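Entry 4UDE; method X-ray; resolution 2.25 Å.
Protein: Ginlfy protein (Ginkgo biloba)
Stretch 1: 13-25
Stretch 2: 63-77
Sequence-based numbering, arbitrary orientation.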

# COMPACT_ATOMS: atom_id res chain seq x y z
N GLU A 13 -9.21 -1.77 -1.61
CA GLU A 13 -9.97 -0.56 -1.31
C GLU A 13 -9.08 0.65 -1.13
O GLU A 13 -9.43 1.72 -1.62
CB GLU A 13 -10.86 -0.76 -0.07
CG GLU A 13 -12.08 -1.62 -0.35
CD GLU A 13 -12.95 -1.14 -1.49
OE1 GLU A 13 -13.45 0.01 -1.42
OE2 GLU A 13 -13.10 -1.90 -2.47
N LEU A 14 -7.95 0.51 -0.42
CA LEU A 14 -7.02 1.63 -0.23
C LEU A 14 -6.37 2.10 -1.55
O LEU A 14 -6.27 3.31 -1.81
CB LEU A 14 -5.90 1.24 0.78
CG LEU A 14 -4.76 2.28 1.02
CD1 LEU A 14 -5.28 3.55 1.69
CD2 LEU A 14 -3.65 1.69 1.82
N PHE A 15 -5.91 1.15 -2.35
CA PHE A 15 -5.16 1.40 -3.57
C PHE A 15 -5.97 1.56 -4.86
O PHE A 15 -5.37 1.84 -5.91
CB PHE A 15 -4.04 0.36 -3.69
CG PHE A 15 -2.99 0.50 -2.60
CD1 PHE A 15 -2.25 1.68 -2.48
CD2 PHE A 15 -2.69 -0.56 -1.76
CE1 PHE A 15 -1.28 1.81 -1.47
CE2 PHE A 15 -1.71 -0.44 -0.77
CZ PHE A 15 -1.01 0.74 -0.64
N ARG A 16 -7.31 1.41 -4.78
CA ARG A 16 -8.22 1.54 -5.93
C ARG A 16 -8.13 2.97 -6.50
O ARG A 16 -8.24 3.93 -5.74
CB ARG A 16 -9.68 1.19 -5.54
CG ARG A 16 -10.55 0.76 -6.73
CD ARG A 16 -12.00 0.48 -6.34
NE ARG A 16 -12.12 -0.61 -5.37
CZ ARG A 16 -12.07 -1.91 -5.67
NH1 ARG A 16 -11.92 -2.30 -6.93
NH2 ARG A 16 -12.17 -2.82 -4.72
N HIS A 17 -7.92 3.10 -7.81
CA HIS A 17 -7.77 4.41 -8.51
C HIS A 17 -6.34 4.95 -8.38
O HIS A 17 -6.08 6.07 -8.81
CB HIS A 17 -8.80 5.50 -8.10
CG HIS A 17 -10.23 5.03 -7.97
ND1 HIS A 17 -10.91 4.47 -9.04
CD2 HIS A 17 -11.06 5.10 -6.90
CE1 HIS A 17 -12.12 4.19 -8.58
NE2 HIS A 17 -12.26 4.55 -7.29
N TYR A 18 -5.41 4.15 -7.81
CA TYR A 18 -4.02 4.53 -7.65
C TYR A 18 -3.04 3.71 -8.47
O TYR A 18 -1.85 3.89 -8.35
CB TYR A 18 -3.64 4.65 -6.17
CG TYR A 18 -4.36 5.80 -5.50
CD1 TYR A 18 -3.81 7.09 -5.51
CD2 TYR A 18 -5.58 5.62 -4.86
CE1 TYR A 18 -4.47 8.16 -4.90
CE2 TYR A 18 -6.25 6.68 -4.25
CZ TYR A 18 -5.69 7.95 -4.27
OH TYR A 18 -6.32 9.01 -3.68
N GLY A 19 -3.56 2.85 -9.35
CA GLY A 19 -2.76 2.04 -10.26
C GLY A 19 -1.92 0.93 -9.66
O GLY A 19 -0.99 0.46 -10.31
N VAL A 20 -2.25 0.47 -8.45
CA VAL A 20 -1.49 -0.63 -7.84
C VAL A 20 -2.04 -1.95 -8.38
O VAL A 20 -3.24 -2.20 -8.29
CB VAL A 20 -1.46 -0.53 -6.30
CG1 VAL A 20 -0.57 -1.62 -5.71
CG2 VAL A 20 -0.96 0.85 -5.87
N ARG A 21 -1.19 -2.73 -9.05
CA ARG A 21 -1.61 -3.98 -9.68
C ARG A 21 -1.82 -5.12 -8.69
O ARG A 21 -1.29 -5.09 -7.58
CB ARG A 21 -0.69 -4.35 -10.86
CG ARG A 21 -0.66 -3.23 -11.92
CD ARG A 21 0.29 -3.52 -13.07
NE ARG A 21 1.68 -3.64 -12.66
CZ ARG A 21 2.62 -4.25 -13.38
NH1 ARG A 21 2.33 -4.78 -14.55
NH2 ARG A 21 3.87 -4.29 -12.94
N TYR A 22 -2.65 -6.10 -9.10
CA TYR A 22 -3.07 -7.26 -8.33
C TYR A 22 -1.94 -8.00 -7.64
O TYR A 22 -2.04 -8.28 -6.45
CB TYR A 22 -3.92 -8.21 -9.20
CG TYR A 22 -4.51 -9.35 -8.40
CD1 TYR A 22 -5.50 -9.12 -7.45
CD2 TYR A 22 -4.04 -10.65 -8.56
CE1 TYR A 22 -6.03 -10.17 -6.69
CE2 TYR A 22 -4.57 -11.71 -7.81
CZ TYR A 22 -5.57 -11.46 -6.87
OH TYR A 22 -6.11 -12.48 -6.12
N MET A 23 -0.87 -8.32 -8.38
CA MET A 23 0.31 -9.02 -7.88
C MET A 23 1.14 -8.20 -6.89
O MET A 23 1.86 -8.78 -6.09
CB MET A 23 1.18 -9.50 -9.05
CG MET A 23 0.69 -10.80 -9.65
SD MET A 23 1.91 -11.43 -10.84
CE MET A 23 2.82 -12.61 -9.75
N THR A 24 1.08 -6.84 -6.98
CA THR A 24 1.76 -5.98 -6.01
C THR A 24 0.95 -6.09 -4.69
O THR A 24 1.55 -6.31 -3.65
CB THR A 24 1.85 -4.54 -6.53
OG1 THR A 24 2.56 -4.52 -7.78
CG2 THR A 24 2.50 -3.60 -5.52
N LEU A 25 -0.39 -6.03 -4.77
CA LEU A 25 -1.30 -6.15 -3.61
C LEU A 25 -1.13 -7.48 -2.91
O LEU A 25 -1.02 -7.52 -1.68
CB LEU A 25 -2.78 -5.93 -4.01
CG LEU A 25 -3.12 -4.55 -4.56
CD1 LEU A 25 -4.54 -4.49 -5.11
CD2 LEU A 25 -2.89 -3.47 -3.52
N VAL A 63 6.30 2.64 -13.07
CA VAL A 63 6.69 3.94 -12.49
C VAL A 63 5.51 4.59 -11.75
O VAL A 63 5.68 5.01 -10.60
CB VAL A 63 7.33 4.89 -13.56
CG1 VAL A 63 7.77 6.22 -12.95
CG2 VAL A 63 8.52 4.21 -14.23
N GLY A 64 4.32 4.60 -12.38
CA GLY A 64 3.09 5.17 -11.82
C GLY A 64 2.52 4.43 -10.62
O GLY A 64 1.79 5.00 -9.81
N GLU A 65 2.84 3.12 -10.53
CA GLU A 65 2.50 2.22 -9.42
C GLU A 65 3.30 2.64 -8.15
O GLU A 65 2.74 2.68 -7.05
CB GLU A 65 2.85 0.79 -9.84
CG GLU A 65 2.31 -0.29 -8.95
CD GLU A 65 2.30 -1.67 -9.57
OE1 GLU A 65 3.05 -1.94 -10.54
OE2 GLU A 65 1.53 -2.50 -9.04
N LYS A 66 4.60 3.00 -8.32
CA LYS A 66 5.45 3.48 -7.21
C LYS A 66 4.89 4.80 -6.67
O LYS A 66 4.76 4.97 -5.45
CB LYS A 66 6.93 3.67 -7.64
CG LYS A 66 7.68 2.36 -7.90
CD LYS A 66 9.14 2.58 -8.26
CE LYS A 66 9.82 1.27 -8.58
NZ LYS A 66 11.23 1.45 -9.01
N TYR A 67 4.54 5.73 -7.58
CA TYR A 67 3.91 7.00 -7.22
C TYR A 67 2.50 6.80 -6.63
O TYR A 67 2.13 7.51 -5.70
CB TYR A 67 3.89 7.97 -8.43
CG TYR A 67 5.24 8.59 -8.69
CD1 TYR A 67 5.73 9.61 -7.88
CD2 TYR A 67 6.05 8.13 -9.72
CE1 TYR A 67 6.99 10.16 -8.08
CE2 TYR A 67 7.31 8.67 -9.95
CZ TYR A 67 7.77 9.70 -9.14
OH TYR A 67 9.01 10.25 -9.36
N GLY A 68 1.77 5.81 -7.16
CA GLY A 68 0.42 5.42 -6.72
C GLY A 68 0.32 4.94 -5.28
O GLY A 68 -0.63 5.29 -4.58
N ILE A 69 1.29 4.12 -4.82
CA ILE A 69 1.29 3.62 -3.42
C ILE A 69 1.40 4.80 -2.48
O ILE A 69 0.63 4.89 -1.53
CB ILE A 69 2.41 2.54 -3.17
CG1 ILE A 69 2.13 1.23 -3.96
CG2 ILE A 69 2.66 2.27 -1.65
CD1 ILE A 69 3.34 0.34 -4.20
N LYS A 70 2.33 5.72 -2.78
CA LYS A 70 2.55 6.92 -1.95
C LYS A 70 1.35 7.87 -1.97
O LYS A 70 0.99 8.39 -0.92
CB LYS A 70 3.81 7.67 -2.40
CG LYS A 70 5.11 6.86 -2.37
CD LYS A 70 5.82 6.89 -1.01
CE LYS A 70 6.33 8.26 -0.59
NZ LYS A 70 7.24 8.88 -1.60
N SER A 71 0.76 8.11 -3.14
CA SER A 71 -0.40 9.00 -3.30
C SER A 71 -1.62 8.46 -2.57
O SER A 71 -2.36 9.25 -1.96
CB SER A 71 -0.72 9.20 -4.78
OG SER A 71 0.17 10.13 -5.36
N ALA A 72 -1.83 7.12 -2.62
CA ALA A 72 -2.96 6.47 -1.96
C ALA A 72 -2.85 6.63 -0.45
O ALA A 72 -3.84 6.96 0.19
CB ALA A 72 -3.03 4.99 -2.34
N VAL A 73 -1.62 6.48 0.11
CA VAL A 73 -1.38 6.65 1.56
C VAL A 73 -1.52 8.14 1.96
O VAL A 73 -2.19 8.43 2.95
CB VAL A 73 -0.04 5.99 2.02
CG1 VAL A 73 0.23 6.25 3.51
CG2 VAL A 73 -0.05 4.49 1.75
N ARG A 74 -0.97 9.08 1.15
CA ARG A 74 -1.12 10.53 1.42
C ARG A 74 -2.57 10.93 1.50
O ARG A 74 -2.94 11.69 2.39
CB ARG A 74 -0.46 11.38 0.33
CG ARG A 74 1.02 11.43 0.42
CD ARG A 74 1.57 12.13 -0.80
NE ARG A 74 3.02 12.09 -0.79
CZ ARG A 74 3.78 12.39 -1.83
NH1 ARG A 74 3.23 12.75 -2.98
NH2 ARG A 74 5.10 12.34 -1.73
N ALA A 75 -3.38 10.47 0.52
CA ALA A 75 -4.81 10.79 0.44
C ALA A 75 -5.54 10.25 1.62
O ALA A 75 -6.40 10.94 2.17
CB ALA A 75 -5.41 10.23 -0.85
N GLU A 76 -5.21 9.00 2.04
CA GLU A 76 -5.85 8.38 3.19
C GLU A 76 -5.50 9.11 4.49
O GLU A 76 -6.38 9.32 5.30
CB GLU A 76 -5.59 6.87 3.24
CG GLU A 76 -6.31 6.12 4.38
CD GLU A 76 -7.83 6.17 4.49
OE1 GLU A 76 -8.51 6.60 3.53
OE2 GLU A 76 -8.34 5.76 5.55
N LYS A 77 -4.23 9.54 4.64
CA LYS A 77 -3.72 10.31 5.79
C LYS A 77 -4.47 11.65 5.87
O LYS A 77 -4.94 12.01 6.94
CB LYS A 77 -2.21 10.58 5.66
CG LYS A 77 -1.31 9.44 6.12
CD LYS A 77 0.19 9.79 5.91
CE LYS A 77 1.13 8.68 6.34
NZ LYS A 77 2.57 9.04 6.24
O HOH W 1 -6.44 6.44 -0.67

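A loop that runs along a helix often settles where the helix offers glycine and alanine, and this Ginkgo protein gives a compact example. Residues 63-77 form a continuous helix; against it lies a helix end, a type II turn from Phe15 to Tyr18, and the start of a second helix at Tyr22. The approach is tightest at Tyr18 and Gly68, whose CA atoms are 4.6 Å apart. A side chain on Gly68 would point toward the loop, its CB only 1.9 Å from Tyr18 O. Its absence lets Gly68 CA reach Tyr18 O at 3.2 Å in a CA-H...O contact.

Both aromatic residues take the m rotamer and bring their rings onto the helix. Tyr18, with chi1 m and chi2 near -88°, lays its ring flat over Ala72, whose CA sits 3.6 Å from the ring centroid and 8° off the normal, a CH-pi contact. Phe15 is also m, but its CA-to-CB bond points sideways, and it is the ring that carries the side chain to the helix: CD1 packs 3.4 Å from Ala72 CB, and CE1 lies 4.0 Å from Ile69 CG2. The small Ala72 thus serves both rings. Val20, chi1 t, adds CG2 at 3.7 Å from Ile69 CG1.

The polar chemistry converges on Glu65. With chi1 and chi2 both t, its extended chain brings a buried carboxylate to the N-terminus of the second helix. OE2 accepts from Arg21 N, at the N-cap position, at 2.7 Å, and from Thr24 OG1 at 2.6 Å, the threonine's m rotamer placing its hydroxyl within reach. OE1 meets Arg21 NE at 3.0 Å in a salt bridge, near the guanidinium plane. One acid therefore satisfies backbone, hydroxyl and cation together.

At the other end, a water donates to Ala72 O at 2.8 Å and, weakly, to Leu14 O at 3.3 Å.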